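Local structure of lysyl oxidase (Pichia pastoris, 1W7C) at residues Leu340-Gly345 with His488-Asn493; Val581-Lys586 with Asn596-Asn601; Leu650-Leu655 with Ala669-Met674. The protein probably catalyses the oxidative deamination of primary amines, lysine side chains among them, using a copper ion and a topaquinone cofactor formed from its own tyrosine. One frame throughout, in Å; residues are numbered along the deposited sequence. Where two conformers were deposited one is given.

Contact 1: residues Leu340-Gly345 with His488-Asn493; sequences LIAEYG and HDHVLN. With CU (copper (II) ion), chain C.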
loop_
_atom_site.group_PDB
_atom_site.type_symbol
_atom_site.label_atom_id
_atom_site.label_comp_id
_atom_site.label_asym_id
_atom_site.label_seq_id
_atom_site.Cartn_x
_atom_site.Cartn_y
_atom_site.Cartn_z
ATOM N N LEU A 340 -4.355 -3.378 -20.306
ATOM C CA LEU A 340 -4.795 -4.166 -19.165
ATOM C C LEU A 340 -5.240 -5.507 -19.701
ATOM O O LEU A 340 -6.069 -5.570 -20.622
ATOM C CB LEU A 340 -5.958 -3.548 -18.375
ATOM C CG LEU A 340 -6.057 -2.126 -18.021
ATOM C CD1 LEU A 340 -6.535 -1.368 -19.226
ATOM C CD2 LEU A 340 -7.071 -1.982 -16.838
ATOM N N ILE A 341 -4.718 -6.576 -19.128
ATOM C CA ILE A 341 -5.052 -7.948 -19.526
ATOM C C ILE A 341 -5.728 -8.671 -18.372
ATOM O O ILE A 341 -5.498 -8.373 -17.187
ATOM C CB ILE A 341 -3.835 -8.766 -20.040
ATOM C CG1 ILE A 341 -2.772 -8.879 -18.949
ATOM C CG2 ILE A 341 -3.335 -8.119 -21.329
ATOM C CD1 ILE A 341 -1.656 -9.904 -19.288
ATOM N N ALA A 342 -6.566 -9.624 -18.737
ATOM C CA ALA A 342 -7.160 -10.524 -17.775
ATOM C C ALA A 342 -7.061 -11.917 -18.352
ATOM O O ALA A 342 -7.730 -12.224 -19.358
ATOM C CB ALA A 342 -8.605 -10.160 -17.487
ATOM N N GLU A 343 -6.174 -12.736 -17.780
ATOM C CA GLU A 343 -5.804 -14.004 -18.338
ATOM C C GLU A 343 -6.216 -15.125 -17.375
ATOM O O GLU A 343 -5.703 -15.193 -16.252
ATOM C CB GLU A 343 -4.290 -14.051 -18.556
ATOM C CG GLU A 343 -3.795 -15.350 -19.183
ATOM C CD GLU A 343 -2.295 -15.480 -19.228
ATOM O OE1 GLU A 343 -1.835 -16.397 -19.937
ATOM O OE2 GLU A 343 -1.598 -14.742 -18.494
ATOM N N TYR A 344 -7.121 -15.980 -17.821
ATOM C CA TYR A 344 -7.749 -17.005 -16.971
ATOM C C TYR A 344 -7.094 -18.351 -17.130
ATOM O O TYR A 344 -6.630 -18.686 -18.232
ATOM C CB TYR A 344 -9.265 -17.102 -17.279
ATOM C CG TYR A 344 -10.020 -15.884 -16.817
ATOM C CD1 TYR A 344 -9.886 -14.668 -17.470
ATOM C CD2 TYR A 344 -10.856 -15.911 -15.684
ATOM C CE1 TYR A 344 -10.521 -13.543 -17.027
ATOM C CE2 TYR A 344 -11.476 -14.773 -15.237
ATOM C CZ TYR A 344 -11.300 -13.599 -15.912
ATOM O OH TYR A 344 -11.933 -12.483 -15.443
ATOM N N GLY A 345 -7.051 -19.106 -16.028
ATOM C CA GLY A 345 -6.676 -20.510 -16.057
ATOM C C GLY A 345 -7.864 -21.357 -15.659
ATOM O O GLY A 345 -8.552 -21.022 -14.707
ATOM N N HIS A 488 -7.398 -16.061 -12.182
ATOM C CA HIS A 488 -6.933 -15.220 -13.276
ATOM C C HIS A 488 -5.926 -14.207 -12.793
ATOM O O HIS A 488 -5.866 -13.873 -11.607
ATOM C CB HIS A 488 -8.097 -14.536 -13.989
ATOM C CG HIS A 488 -8.939 -13.700 -13.071
ATOM N ND1 HIS A 488 -9.855 -14.256 -12.199
ATOM C CD2 HIS A 488 -8.985 -12.352 -12.849
ATOM C CE1 HIS A 488 -10.425 -13.291 -11.486
ATOM N NE2 HIS A 488 -9.923 -12.126 -11.865
ATOM N N ASP A 489 -5.101 -13.741 -13.730
ATOM C CA ASP A 489 -4.217 -12.623 -13.517
ATOM C C ASP A 489 -4.771 -11.378 -14.180
ATOM O O ASP A 489 -5.205 -11.419 -15.329
ATOM C CB ASP A 489 -2.839 -12.881 -14.140
ATOM C CG ASP A 489 -1.951 -13.761 -13.300
ATOM O OD1 ASP A 489 -2.207 -13.906 -12.075
ATOM O OD2 ASP A 489 -0.988 -14.341 -13.820
ATOM N N HIS A 490 -4.759 -10.284 -13.439
ATOM C CA HIS A 490 -4.888 -8.933 -13.978
ATOM C C HIS A 490 -3.467 -8.377 -14.077
ATOM O O HIS A 490 -2.736 -8.437 -13.089
ATOM C CB HIS A 490 -5.656 -8.030 -13.034
ATOM C CG HIS A 490 -7.067 -8.451 -12.789
ATOM N ND1 HIS A 490 -8.116 -8.040 -13.580
ATOM C CD2 HIS A 490 -7.614 -9.158 -11.764
ATOM C CE1 HIS A 490 -9.245 -8.507 -13.077
ATOM N NE2 HIS A 490 -8.965 -9.200 -11.979
ATOM N N VAL A 491 -3.081 -7.815 -15.221
ATOM C CA VAL A 491 -1.800 -7.126 -15.337
ATOM C C VAL A 491 -2.003 -5.863 -16.160
ATOM O O VAL A 491 -2.722 -5.886 -17.174
ATOM C CB VAL A 491 -0.648 -7.985 -15.912
ATOM C CG1 VAL A 491 0.703 -7.371 -15.532
ATOM C CG2 VAL A 491 -0.728 -9.424 -15.448
ATOM N N LEU A 492 -1.427 -4.764 -15.718
ATOM C CA LEU A 492 -1.603 -3.423 -16.315
ATOM C C LEU A 492 -0.198 -2.894 -16.609
ATOM O O LEU A 492 0.669 -2.986 -15.748
ATOM C CB LEU A 492 -2.300 -2.433 -15.354
ATOM C CG LEU A 492 -3.741 -2.669 -15.020
ATOM C CD1 LEU A 492 -3.877 -3.691 -13.918
ATOM C CD2 LEU A 492 -4.422 -1.355 -14.615
ATOM N N ASN A 493 -0.002 -2.296 -17.780
ATOM C CA ASN A 493 1.265 -1.694 -18.189
ATOM C C ASN A 493 1.113 -0.186 -18.229
ATOM O O ASN A 493 0.172 0.325 -18.832
ATOM C CB ASN A 493 1.679 -2.190 -19.574
ATOM C CG ASN A 493 3.054 -1.753 -19.963
ATOM O OD1 ASN A 493 3.214 -0.980 -20.912
ATOM N ND2 ASN A 493 4.086 -2.284 -19.278
HETATM CU CU CU C . -10.180 -10.376 -10.877
HETATM O O HOH W 1 -7.174 -6.630 -15.773
HETATM O O HOH W 2 -1.136 -15.814 -16.041
HETATM O O HOH W 3 -12.229 -9.965 -11.585
#
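Tyr-344 and His-488 form a non-hydrogen-bonded antiparallel pair whose side chains run side by side in the same direction; the hydrogen-bonded pairs Ile-341/Val-491 and Glu-343/Asp-489 join the strands with four backbone bonds. His-488 CB lies over the Tyr-344 ring, 3.5 Å from its centroid, a CH-pi contact. With chi1 at 57°, His-488 CG sits between the backbone N and the carbonyl carbon; the imidazole is nearly parallel to the phenol (planes at 19°) but slid until the rings barely overlap. His-488 NE2 reaches copper at 2.0 Å, as does His-490 NE2 from the same face; His-654 is the third histidine ligand. Water 1 accepts from His-490 ND1 (2.8 Å) and donates to Ile-341 O, tying that ring's rotation to the partner strand. Leu-340 CD2 meets Leu-492 CD2 at 3.5 Å. On the other face, water 2 donates to Glu-343 OE2 and Asp-489 OD2, 4.7 Å apart. Arg-583 forms a salt bridge with Glu-343, and His-653 is hydrogen-bonded to Asp-489. The His-X-His pair thus has each NE2 on the metal and each ND1 held, that of His-488 by Ser-486 O, while Arg-583 is likely to offset repulsion between Glu-343 and Asp-489.

Contact 2: residues Val581-Lys586 with Asn596-Asn601; sequences VHRIVK and NWARSN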
loop_
_atom_site.group_PDB
_atom_site.type_symbol
_atom_site.label_atom_id
_atom_site.label_comp_id
_atom_site.label_asym_id
_atom_site.label_seq_id
_atom_site.Cartn_x
_atom_site.Cartn_y
_atom_site.Cartn_z
ATOM N N VAL A 581 3.390 -7.582 -9.221
ATOM C CA VAL A 581 3.399 -8.918 -9.775
ATOM C C VAL A 581 3.171 -8.895 -11.279
ATOM O O VAL A 581 2.646 -7.952 -11.832
ATOM C CB VAL A 581 2.377 -9.844 -9.092
ATOM C CG1 VAL A 581 2.559 -9.854 -7.540
ATOM C CG2 VAL A 581 0.963 -9.459 -9.428
ATOM N N HIS A 582 3.624 -9.967 -11.924
ATOM C CA HIS A 582 3.494 -10.176 -13.351
ATOM C C HIS A 582 2.807 -11.519 -13.633
ATOM O O HIS A 582 2.453 -12.251 -12.706
ATOM C CB HIS A 582 4.874 -10.087 -14.034
ATOM C CG HIS A 582 5.876 -11.070 -13.528
ATOM N ND1 HIS A 582 5.795 -12.427 -13.746
ATOM C CD2 HIS A 582 6.958 -10.887 -12.738
ATOM C CE1 HIS A 582 6.806 -13.034 -13.135
ATOM N NE2 HIS A 582 7.515 -12.121 -12.505
ATOM N N ARG A 583 2.615 -11.844 -14.902
ATOM C CA ARG A 583 1.954 -13.070 -15.268
ATOM C C ARG A 583 2.611 -14.277 -14.660
ATOM O O ARG A 583 3.838 -14.399 -14.645
ATOM C CB ARG A 583 1.956 -13.273 -16.785
ATOM C CG ARG A 583 1.042 -12.388 -17.591
ATOM C CD ARG A 583 1.266 -12.573 -19.103
ATOM N NE ARG A 583 0.846 -13.879 -19.540
ATOM C CZ ARG A 583 1.356 -14.549 -20.565
ATOM N NH1 ARG A 583 2.377 -14.073 -21.255
ATOM N NH2 ARG A 583 0.841 -15.714 -20.896
ATOM N N ILE A 584 1.794 -15.206 -14.226
ATOM C CA ILE A 584 2.221 -16.570 -13.856
ATOM C C ILE A 584 2.487 -17.413 -15.089
ATOM O O ILE A 584 3.539 -18.036 -15.206
ATOM C CB ILE A 584 1.180 -17.223 -12.943
ATOM C CG1 ILE A 584 1.050 -16.428 -11.651
ATOM C CG2 ILE A 584 1.570 -18.690 -12.672
ATOM C CD1 ILE A 584 -0.150 -16.790 -10.788
ATOM N N VAL A 585 1.531 -17.459 -16.001
ATOM C CA VAL A 585 1.676 -18.255 -17.238
ATOM C C VAL A 585 2.801 -17.670 -18.116
ATOM O O VAL A 585 2.945 -16.433 -18.174
ATOM C CB VAL A 585 0.327 -18.260 -17.985
ATOM C CG1 VAL A 585 0.461 -18.899 -19.378
ATOM C CG2 VAL A 585 -0.742 -18.938 -17.132
ATOM N N LYS A 586 3.544 -18.547 -18.779
ATOM C CA LYS A 586 4.668 -18.160 -19.623
ATOM C C LYS A 586 4.336 -18.200 -21.111
ATOM O O LYS A 586 4.765 -17.329 -21.870
ATOM C CB LYS A 586 5.885 -19.064 -19.332
ATOM C CG LYS A 586 6.247 -19.116 -17.789
ATOM C CD LYS A 586 6.357 -17.743 -17.154
ATOM C CE LYS A 586 6.632 -17.776 -15.637
ATOM N NZ LYS A 586 6.161 -16.498 -14.950
ATOM N N ASN A 596 3.675 -9.255 -24.616
ATOM C CA ASN A 596 4.984 -9.691 -24.130
ATOM C C ASN A 596 5.637 -8.813 -23.054
ATOM O O ASN A 596 6.636 -9.165 -22.491
ATOM C CB ASN A 596 5.928 -9.873 -25.305
ATOM C CG ASN A 596 5.617 -11.087 -26.147
ATOM O OD1 ASN A 596 5.089 -12.090 -25.637
ATOM N ND2 ASN A 596 6.049 -11.048 -27.417
ATOM N N TRP A 597 5.031 -7.661 -22.764
ATOM C CA TRP A 597 5.420 -6.781 -21.674
ATOM C C TRP A 597 5.023 -7.302 -20.297
ATOM O O TRP A 597 5.526 -6.793 -19.305
ATOM C CB TRP A 597 4.734 -5.396 -21.871
ATOM C CG TRP A 597 3.252 -5.484 -22.004
ATOM C CD1 TRP A 597 2.574 -5.649 -23.168
ATOM C CD2 TRP A 597 2.316 -5.640 -20.964
ATOM N NE1 TRP A 597 1.249 -5.848 -22.912
ATOM C CE2 TRP A 597 1.066 -5.841 -21.553
ATOM C CE3 TRP A 597 2.386 -5.555 -19.563
ATOM C CZ2 TRP A 597 -0.099 -5.982 -20.805
ATOM C CZ3 TRP A 597 1.208 -5.667 -18.828
ATOM C CH2 TRP A 597 -0.005 -5.876 -19.453
ATOM N N ALA A 598 4.142 -8.309 -20.234
ATOM C CA ALA A 598 3.471 -8.665 -18.972
ATOM C C ALA A 598 4.188 -9.744 -18.152
ATOM O O ALA A 598 3.674 -10.202 -17.161
ATOM C CB ALA A 598 2.040 -9.050 -19.240
ATOM N N ARG A 599 5.420 -10.060 -18.538
ATOM C CA ARG A 599 6.165 -11.196 -18.028
ATOM C C ARG A 599 7.215 -10.880 -16.957
ATOM O O ARG A 599 7.747 -11.820 -16.365
ATOM C CB ARG A 599 6.867 -11.912 -19.181
ATOM C CG ARG A 599 7.828 -11.037 -19.997
ATOM C CD ARG A 599 8.350 -11.741 -21.218
ATOM N NE ARG A 599 9.085 -10.824 -22.111
ATOM C CZ ARG A 599 10.359 -10.535 -21.979
ATOM N NH1 ARG A 599 11.109 -11.100 -21.052
ATOM N NH2 ARG A 599 10.913 -9.711 -22.841
ATOM N N SER A 600 7.459 -9.584 -16.717
ATOM C CA SER A 600 8.379 -9.123 -15.683
ATOM C C SER A 600 7.728 -7.941 -15.011
ATOM O O SER A 600 6.733 -7.425 -15.491
ATOM C CB SER A 600 9.722 -8.709 -16.293
ATOM O OG SER A 600 10.254 -9.837 -16.983
ATOM N N ASN A 601 8.292 -7.478 -13.900
ATOM C CA ASN A 601 7.708 -6.316 -13.224
ATOM C C ASN A 601 7.846 -4.987 -13.982
ATOM O O ASN A 601 6.963 -4.143 -13.928
ATOM C CB ASN A 601 8.277 -6.145 -11.814
ATOM C CG ASN A 601 7.932 -7.264 -10.873
ATOM O OD1 ASN A 601 8.838 -7.821 -10.223
ATOM N ND2 ASN A 601 6.668 -7.578 -10.744
HETATM O O HOH W 4 4.577 -5.956 -11.785
HETATM O O HOH W 5 6.916 -14.470 -16.655
#
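Arg-583 and Ala-598 join two irregular segments by one backbone hydrogen bond, Arg-583 N to Ala-598 O, at 3.0 Å. It is almost straight (173° at the hydrogen) and approaches nearly along the C=O axis. The CA atoms of Arg-583 and Arg-599 are 5.4 Å apart, and no strand pairing develops around them.

His-582 lies beside this bond. Its chi1 of 59° turns CG toward Arg-599 O, and this oxygen comes over one face of the ring, offset toward the rim and 3.3 Å from His-582 ND1. The N-H of ND1 is turned to its own segment, 581-586, donating to Arg-583 O at 2.9 Å; the acceptor is close to the ring plane, but ND1 stands above the carbonyl plane, 38° out of it. This bond helps hold the ring's rotation. CD2 of His-582 rests on Ser-600 CA at 3.7 Å. Arg-583 lays its aliphatic part on the small neighbour, CD to Ala-598 CB at 3.6 Å, and its chain bends at chi3 on the way to Glu-343. Asn-601 ND2 donates to water 4 at 2.8 Å, which returns a weak bond to Val-581 O, while Asn-601 OD1 accepts from Trp-547 N.

The loop lies between strands 569-576 and 602-606. Trp-597 packs on strands 329-344 and 488-498, Val-581 and Ile-584 touch His-653 of strand 642-654, and Asn-550 of the second subunit accepts from His-582 N.

Contact 3: residues Leu650-Leu655 with Ala669-Met674; sequences LGLHHL and AHASFM. With CU (copper (II) ion), chain C.
Leu-650 meets Ala-671 and Phe-673 with its chi1 of -69° holding CG beside the backbone N and an extended chi2 carrying CD1 onward to the backbone of Ala-671. Phe-673 has chi1 of 62°, with CG between its own backbone N and carbonyl carbon, and the ring comes in with its edge to the leucine. The two side chains cross at about a right angle, Leu-650 CD2 standing 3.9 Å from Phe-673 CD2. Leu-650 CD1 lies 3.7 Å from Ala-671 O, while Leu-650 CB meets Ala-671 CB at 3.8 Å. An alanine in place of Leu-650 would probably keep this last contact but open a gap at the rim of Phe-673 and over the backbone of Ala-671 and Ser-672, where the two methyls had packed.

In the conformer described, one of two deposited, Leu-652 appears to extend the seam, CD2 lying 3.5 Å from His-670 O. The strand axes come no nearer than 6.5 Å and run at 153°. Strand 642-654 pairs with 488-498, and 670-678 with 452-458 and 569-576, so the leucines pack between strands not paired with each other, consistent with the beta-sandwich core of copper amine oxidases.

His-654 binds copper through ND1 at 2.0 Å, its NE2 bonded to Asp-660. Leu-652 lies close to His-490, which with His-488 supplies the other histidine ligands; the contact, without a hydrogen bond across it, thus brings apolar packing up to the metal site.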
loop_
_atom_site.group_PDB
_atom_site.type_symbol
_atom_site.label_atom_id
_atom_site.label_comp_id
_atom_site.label_asym_id
_atom_site.label_seq_id
_atom_site.Cartn_x
_atom_site.Cartn_y
_atom_site.Cartn_z
ATOM N N LEU A 650 1.638 -3.257 -12.946
ATOM C CA LEU A 650 0.871 -3.544 -11.727
ATOM C C LEU A 650 0.020 -4.748 -11.999
ATOM O O LEU A 650 -0.459 -4.948 -13.107
ATOM C CB LEU A 650 -0.006 -2.340 -11.384
ATOM C CG LEU A 650 0.712 -1.080 -10.913
ATOM C CD1 LEU A 650 -0.260 -0.009 -10.559
ATOM C CD2 LEU A 650 1.629 -1.380 -9.748
ATOM N N GLY A 651 -0.260 -5.530 -10.980
ATOM C CA GLY A 651 -1.026 -6.730 -11.211
ATOM C C GLY A 651 -1.635 -7.317 -9.976
ATOM O O GLY A 651 -1.335 -6.888 -8.862
ATOM N N LEU A 652 -2.473 -8.322 -10.187
ATOM C CA LEU A 652 -3.142 -9.076 -9.131
ATOM C C LEU A 652 -3.306 -10.511 -9.599
ATOM O O LEU A 652 -3.810 -10.745 -10.706
ATOM C CB LEU A 652 -4.544 -8.511 -8.879
ATOM C CG LEU A 652 -4.671 -7.010 -8.569
ATOM C CD1 LEU A 652 -6.107 -6.494 -8.727
ATOM C CD2 LEU A 652 -4.196 -6.638 -7.152
ATOM N N HIS A 653 -2.932 -11.456 -8.760
ATOM C CA HIS A 653 -3.326 -12.845 -8.942
ATOM C C HIS A 653 -4.631 -13.052 -8.186
ATOM O O HIS A 653 -4.645 -13.109 -6.950
ATOM C CB HIS A 653 -2.286 -13.791 -8.362
ATOM C CG HIS A 653 -0.888 -13.554 -8.835
ATOM N ND1 HIS A 653 -0.558 -13.425 -10.168
ATOM C CD2 HIS A 653 0.258 -13.383 -8.141
ATOM C CE1 HIS A 653 0.746 -13.226 -10.263
ATOM N NE2 HIS A 653 1.260 -13.168 -9.045
ATOM N N HIS A 654 -5.731 -13.147 -8.903
ATOM C CA HIS A 654 -7.065 -13.131 -8.304
ATOM C C HIS A 654 -7.618 -14.547 -8.283
ATOM O O HIS A 654 -7.861 -15.151 -9.312
ATOM C CB HIS A 654 -7.969 -12.203 -9.083
ATOM C CG HIS A 654 -9.224 -11.837 -8.381
ATOM N ND1 HIS A 654 -10.185 -11.046 -8.972
ATOM C CD2 HIS A 654 -9.638 -12.028 -7.101
ATOM C CE1 HIS A 654 -11.173 -10.829 -8.113
ATOM N NE2 HIS A 654 -10.866 -11.420 -6.971
ATOM N N LEU A 655 -7.833 -15.041 -7.062
ATOM C CA LEU A 655 -8.431 -16.344 -6.776
ATOM C C LEU A 655 -9.705 -16.028 -5.970
ATOM O O LEU A 655 -9.681 -15.949 -4.717
ATOM C CB LEU A 655 -7.472 -17.201 -5.954
ATOM C CG LEU A 655 -8.004 -18.616 -5.692
ATOM C CD1 LEU A 655 -8.047 -19.445 -6.976
ATOM C CD2 LEU A 655 -7.201 -19.353 -4.617
ATOM N N ALA A 669 -8.272 -5.383 -3.602
ATOM C CA ALA A 669 -7.861 -5.605 -4.993
ATOM C C ALA A 669 -7.155 -4.348 -5.495
ATOM O O ALA A 669 -7.693 -3.626 -6.302
ATOM C CB ALA A 669 -9.088 -5.932 -5.868
ATOM N N HIS A 670 -5.961 -4.116 -4.970
ATOM C CA HIS A 670 -5.241 -2.838 -5.084
ATOM C C HIS A 670 -3.815 -3.071 -5.524
ATOM O O HIS A 670 -3.167 -4.024 -5.090
ATOM C CB HIS A 670 -5.154 -2.247 -3.705
ATOM C CG HIS A 670 -4.474 -0.909 -3.618
ATOM N ND1 HIS A 670 -3.574 -0.621 -2.619
ATOM C CD2 HIS A 670 -4.560 0.216 -4.376
ATOM C CE1 HIS A 670 -3.129 0.613 -2.761
ATOM N NE2 HIS A 670 -3.716 1.149 -3.813
ATOM N N ALA A 671 -3.341 -2.193 -6.387
ATOM C CA ALA A 671 -1.949 -2.213 -6.819
ATOM C C ALA A 671 -1.484 -0.771 -7.012
ATOM O O ALA A 671 -2.271 0.096 -7.400
ATOM C CB ALA A 671 -1.809 -2.996 -8.094
ATOM N N SER A 672 -0.203 -0.503 -6.707
ATOM C CA SER A 672 0.252 0.902 -6.796
ATOM C C SER A 672 1.773 0.921 -6.954
ATOM O O SER A 672 2.486 -0.023 -6.581
ATOM C CB SER A 672 -0.123 1.719 -5.560
ATOM O OG SER A 672 0.587 1.254 -4.403
ATOM N N PHE A 673 2.278 2.034 -7.482
ATOM C CA PHE A 673 3.708 2.331 -7.398
ATOM C C PHE A 673 3.847 3.847 -7.183
ATOM O O PHE A 673 2.917 4.622 -7.444
ATOM C CB PHE A 673 4.536 1.906 -8.614
ATOM C CG PHE A 673 4.155 2.592 -9.917
ATOM C CD1 PHE A 673 4.775 3.764 -10.333
ATOM C CD2 PHE A 673 3.228 2.015 -10.756
ATOM C CE1 PHE A 673 4.450 4.353 -11.538
ATOM C CE2 PHE A 673 2.911 2.584 -11.968
ATOM C CZ PHE A 673 3.533 3.765 -12.371
ATOM N N MET A 674 5.007 4.245 -6.665
ATOM C CA MET A 674 5.309 5.653 -6.438
ATOM C C MET A 674 6.568 6.043 -7.250
ATOM O O MET A 674 7.454 5.253 -7.484
ATOM C CB MET A 674 5.564 5.968 -4.961
ATOM C CG MET A 674 4.320 6.194 -4.148
ATOM S SD MET A 674 4.690 6.482 -2.437
ATOM C CE MET A 674 3.331 7.235 -1.929
HETATM CU CU CU C . -10.180 -10.376 -10.877
HETATM O O HOH W 3 -12.229 -9.965 -11.585
#

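Followed from the N terminus, the contacts come in series, and none encloses or crosses another. Contact 1 closes the longest loop, with 142 residues between its segments; contact 2 closes a short loop of nine intervening residues and contact 3 a loop of 13. Space brings them together, with centres 9 to 13 Å apart. Contacts 1 and 2 are joined by Arg-583 NE to Glu-343 OE2, 2.8 Å, contacts 1 and 3 by Leu-492 N to Leu-650 O, also 2.8 Å, since strands 488-498 and 642-654 are sheet neighbours. Contacts 2 and 3 pack where Val-581 meets Gly-651. Copper draws ligands from contacts 1 and 3, and all three contacts reach the second subunit.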